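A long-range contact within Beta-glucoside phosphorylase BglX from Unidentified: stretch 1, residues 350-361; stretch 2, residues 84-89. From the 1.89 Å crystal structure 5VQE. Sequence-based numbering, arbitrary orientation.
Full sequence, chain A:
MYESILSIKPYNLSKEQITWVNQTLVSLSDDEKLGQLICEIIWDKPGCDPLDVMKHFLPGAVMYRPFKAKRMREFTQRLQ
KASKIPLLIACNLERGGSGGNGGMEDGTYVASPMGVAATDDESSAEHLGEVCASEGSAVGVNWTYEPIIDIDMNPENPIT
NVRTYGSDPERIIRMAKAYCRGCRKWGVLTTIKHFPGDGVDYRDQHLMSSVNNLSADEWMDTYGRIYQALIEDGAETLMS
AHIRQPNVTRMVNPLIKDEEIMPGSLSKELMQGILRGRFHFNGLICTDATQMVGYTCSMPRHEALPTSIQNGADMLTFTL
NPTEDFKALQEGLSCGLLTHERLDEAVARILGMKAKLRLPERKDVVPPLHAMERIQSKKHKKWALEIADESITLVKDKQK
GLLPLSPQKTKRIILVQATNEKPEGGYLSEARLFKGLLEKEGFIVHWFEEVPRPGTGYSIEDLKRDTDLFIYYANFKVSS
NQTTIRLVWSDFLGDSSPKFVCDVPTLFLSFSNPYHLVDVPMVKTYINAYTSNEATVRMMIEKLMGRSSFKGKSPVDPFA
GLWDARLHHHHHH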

# COMPACT_ATOMS: atom_id res chain seq x y z
N ILE A 350 -15.75 -7.31 -15.57
CA ILE A 350 -16.20 -7.07 -14.20
C ILE A 350 -17.09 -8.21 -13.72
O ILE A 350 -16.87 -8.80 -12.66
CB ILE A 350 -16.94 -5.72 -14.12
CG1 ILE A 350 -15.99 -4.58 -14.50
CG2 ILE A 350 -17.52 -5.52 -12.74
CD1 ILE A 350 -16.68 -3.27 -14.71
N LEU A 351 -18.14 -8.51 -14.49
CA LEU A 351 -19.02 -9.61 -14.13
C LEU A 351 -18.27 -10.92 -14.06
O LEU A 351 -18.60 -11.78 -13.23
CB LEU A 351 -20.15 -9.70 -15.15
CG LEU A 351 -21.11 -8.52 -15.15
CD1 LEU A 351 -22.03 -8.60 -16.35
CD2 LEU A 351 -21.90 -8.50 -13.86
N GLY A 352 -17.26 -11.11 -14.91
CA GLY A 352 -16.51 -12.35 -14.89
C GLY A 352 -15.77 -12.57 -13.59
O GLY A 352 -15.62 -13.70 -13.13
N MET A 353 -15.27 -11.49 -12.98
CA MET A 353 -14.60 -11.65 -11.69
C MET A 353 -15.61 -11.94 -10.59
O MET A 353 -15.31 -12.69 -9.65
CB MET A 353 -13.77 -10.41 -11.36
CG MET A 353 -12.42 -10.38 -12.08
SD MET A 353 -11.32 -11.70 -11.51
CE MET A 353 -10.13 -11.85 -12.86
N LYS A 354 -16.82 -11.37 -10.70
CA LYS A 354 -17.88 -11.69 -9.76
C LYS A 354 -18.29 -13.15 -9.87
O LYS A 354 -18.51 -13.82 -8.85
CB LYS A 354 -19.06 -10.74 -10.00
CG LYS A 354 -18.70 -9.30 -9.67
CD LYS A 354 -19.81 -8.31 -9.97
CE LYS A 354 -19.33 -6.89 -9.68
NZ LYS A 354 -20.41 -5.87 -9.62
N ALA A 355 -18.35 -13.67 -11.09
CA ALA A 355 -18.62 -15.09 -11.29
C ALA A 355 -17.46 -15.95 -10.81
O ALA A 355 -17.68 -17.03 -10.24
CB ALA A 355 -18.92 -15.37 -12.76
N LYS A 356 -16.22 -15.50 -11.02
CA LYS A 356 -15.07 -16.25 -10.54
C LYS A 356 -15.15 -16.46 -9.03
O LYS A 356 -14.84 -17.54 -8.53
CB LYS A 356 -13.78 -15.53 -10.92
CG LYS A 356 -12.47 -16.22 -10.52
CD LYS A 356 -11.27 -15.30 -10.80
CE LYS A 356 -10.00 -15.81 -10.14
NZ LYS A 356 -9.53 -17.06 -10.76
N LEU A 357 -15.55 -15.42 -8.30
CA LEU A 357 -15.73 -15.48 -6.86
C LEU A 357 -17.00 -16.23 -6.45
O LEU A 357 -17.20 -16.45 -5.25
CB LEU A 357 -15.79 -14.06 -6.30
CG LEU A 357 -14.48 -13.27 -6.30
CD1 LEU A 357 -14.75 -11.80 -6.05
CD2 LEU A 357 -13.52 -13.82 -5.25
N ARG A 358 -17.85 -16.58 -7.41
CA ARG A 358 -19.13 -17.24 -7.14
C ARG A 358 -20.01 -16.39 -6.23
O ARG A 358 -20.71 -16.90 -5.35
CB ARG A 358 -18.92 -18.63 -6.54
CG ARG A 358 -17.83 -19.41 -7.22
CD ARG A 358 -18.11 -20.91 -7.19
NE ARG A 358 -19.03 -21.30 -8.26
CZ ARG A 358 -18.70 -21.98 -9.35
NH1 ARG A 358 -17.46 -22.38 -9.56
NH2 ARG A 358 -19.63 -22.28 -10.24
N LEU A 359 -20.00 -15.07 -6.44
CA LEU A 359 -20.88 -14.20 -5.68
C LEU A 359 -22.34 -14.44 -6.05
O LEU A 359 -23.21 -14.42 -5.16
CB LEU A 359 -20.53 -12.73 -5.89
CG LEU A 359 -19.09 -12.33 -5.56
CD1 LEU A 359 -18.89 -10.83 -5.75
CD2 LEU A 359 -18.70 -12.74 -4.13
N PRO A 360 -22.67 -14.69 -7.32
CA PRO A 360 -24.08 -14.85 -7.68
C PRO A 360 -24.75 -16.01 -6.97
O PRO A 360 -25.94 -15.94 -6.66
CB PRO A 360 -24.04 -15.08 -9.20
CG PRO A 360 -22.76 -14.50 -9.64
CD PRO A 360 -21.80 -14.74 -8.52
N GLU A 361 -24.00 -17.08 -6.71
CA GLU A 361 -24.55 -18.30 -6.13
C GLU A 361 -24.37 -18.39 -4.63
O GLU A 361 -24.78 -19.39 -4.03
CB GLU A 361 -23.90 -19.52 -6.80
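Stretch 2 84-89: KIPLLI

Stretch 1 is the C-terminal end of a helix that begins earlier in the chain, followed by the turn that leads out of it. Its carbonyls are taken up in the usual i to i+4 pattern, with Ala-355 N on Leu-351 O at 2.9 Å and Lys-356 N on Gly-352 O at 2.8 Å. Arg-358 then breaks the helical pattern with phi/psi of 59/39. Two bonds fold the chain back into the last turn, Arg-358 N to Ala-355 O at 2.9 Å and Leu-359 N to Lys-354 O at 3.1 Å, which makes this a Schellman motif. Stretch 2 is extended throughout Ile-85 to Ile-89, with psi between 109° and 147°, and it enters a strand at Leu-88 that continues later in the chain. Lys-84, with phi/psi of -68/-46, precedes the extended run and stays out of reach of the helix.

Two CA pairs fix the register. Lys-354 CA is nearest Leu-88 CA, at 6.8 Å, while Leu-359 CA is nearest Pro-86 CA, at 6.2 Å. Between these two pairs, the later residue of stretch 1 sits by the earlier residue of stretch 2. No backbone-to-backbone hydrogen bond links the two segments; side chains of stretch 1 meet both side chains and carbonyls of stretch 2, burying 417 Å² with both sides summed.

Lys-354 is the polar center of the contact. Its CA-to-CB bond points toward stretch 2, and with chi1 at -66° (m) and the other three chi angles all t, the chain reaches out nearly fully extended. This brings Lys-354 NZ to 2.8 Å from Pro-86 O, the one hydrogen bond across the interface. The ammonium group is also hydrogen-bonded elsewhere in the structure. The aliphatic part of the side chain serves packing too: Lys-354 CE lies 4.0 Å from Leu-88 CG. The rule to read here is that a buried lysine can be both a spacer and a donor, its methylenes against a leucine and its tip on a backbone carbonyl.

Apolar contacts accompany this bond. One helical turn before Lys-354, Leu-351 points its CA-to-CB bond sideways, but its end comes nearer, and Leu-351 CD2 meets Ile-85 CG2 at 3.8 Å. Leu-88 likewise starts sideways and brings its end in; Leu-88 CD2 touches Leu-357 CD1 at 3.6 Å and lies 4.4 Å from Leu-359 CD1, so one methyl group approaches leucines before and after Arg-358.

The turn supplies the closest apolar pairing. The CA-to-CB bond of Leu-359 points toward stretch 2, as that of Pro-86 does toward stretch 1, and Leu-359 CB and Pro-86 CB are 3.5 Å apart. Leu-359 CD1 also packs at 3.4 Å from Leu-87 O, a contact with backbone that asks nothing of the side chain of Leu-87, whose CA-to-CB bond points away. Pro-360 adds a looser contact, with Pro-360 N 4.1 Å from Pro-86 CG. Both the helix and the turn after it contribute: Leu-351 and Lys-354 from the helix, Leu-359 and Pro-360 from after Arg-358.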

# COMPACT_ATOMS: atom_id res chain seq x y z
N LYS A 84 -28.59 -5.49 -6.85
CA LYS A 84 -29.06 -6.52 -7.78
C LYS A 84 -27.90 -7.37 -8.29
O LYS A 84 -28.01 -8.60 -8.35
CB LYS A 84 -29.81 -5.89 -8.95
CG LYS A 84 -30.29 -6.95 -9.96
CD LYS A 84 -31.18 -6.38 -11.05
CE LYS A 84 -30.40 -5.54 -12.05
NZ LYS A 84 -31.20 -5.27 -13.28
N ILE A 85 -26.82 -6.73 -8.69
CA ILE A 85 -25.58 -7.41 -9.05
C ILE A 85 -24.67 -7.39 -7.82
O ILE A 85 -24.42 -6.32 -7.28
CB ILE A 85 -24.87 -6.72 -10.24
CG1 ILE A 85 -25.81 -6.52 -11.43
CG2 ILE A 85 -23.64 -7.52 -10.64
CD1 ILE A 85 -26.39 -7.80 -12.00
N PRO A 86 -24.17 -8.54 -7.37
CA PRO A 86 -23.24 -8.53 -6.23
C PRO A 86 -22.07 -7.59 -6.48
O PRO A 86 -21.58 -7.46 -7.61
CB PRO A 86 -22.77 -9.99 -6.13
CG PRO A 86 -23.84 -10.78 -6.74
CD PRO A 86 -24.44 -9.92 -7.82
N LEU A 87 -21.58 -6.99 -5.41
CA LEU A 87 -20.47 -6.04 -5.45
C LEU A 87 -19.14 -6.75 -5.27
O LEU A 87 -19.02 -7.67 -4.46
CB LEU A 87 -20.61 -5.00 -4.34
CG LEU A 87 -21.84 -4.09 -4.40
CD1 LEU A 87 -22.15 -3.52 -3.02
CD2 LEU A 87 -21.58 -2.98 -5.39
N LEU A 88 -18.12 -6.29 -6.00
CA LEU A 88 -16.75 -6.48 -5.55
C LEU A 88 -16.51 -5.52 -4.39
O LEU A 88 -16.90 -4.35 -4.45
CB LEU A 88 -15.75 -6.22 -6.67
CG LEU A 88 -15.82 -7.17 -7.86
CD1 LEU A 88 -14.92 -6.68 -8.95
CD2 LEU A 88 -15.46 -8.59 -7.47
N ILE A 89 -15.93 -6.03 -3.30
CA ILE A 89 -15.70 -5.25 -2.09
C ILE A 89 -14.19 -5.22 -1.86
O ILE A 89 -13.59 -6.24 -1.50
CB ILE A 89 -16.44 -5.83 -0.88
CG1 ILE A 89 -17.95 -5.79 -1.11
CG2 ILE A 89 -16.11 -5.05 0.38
CD1 ILE A 89 -18.76 -6.53 -0.08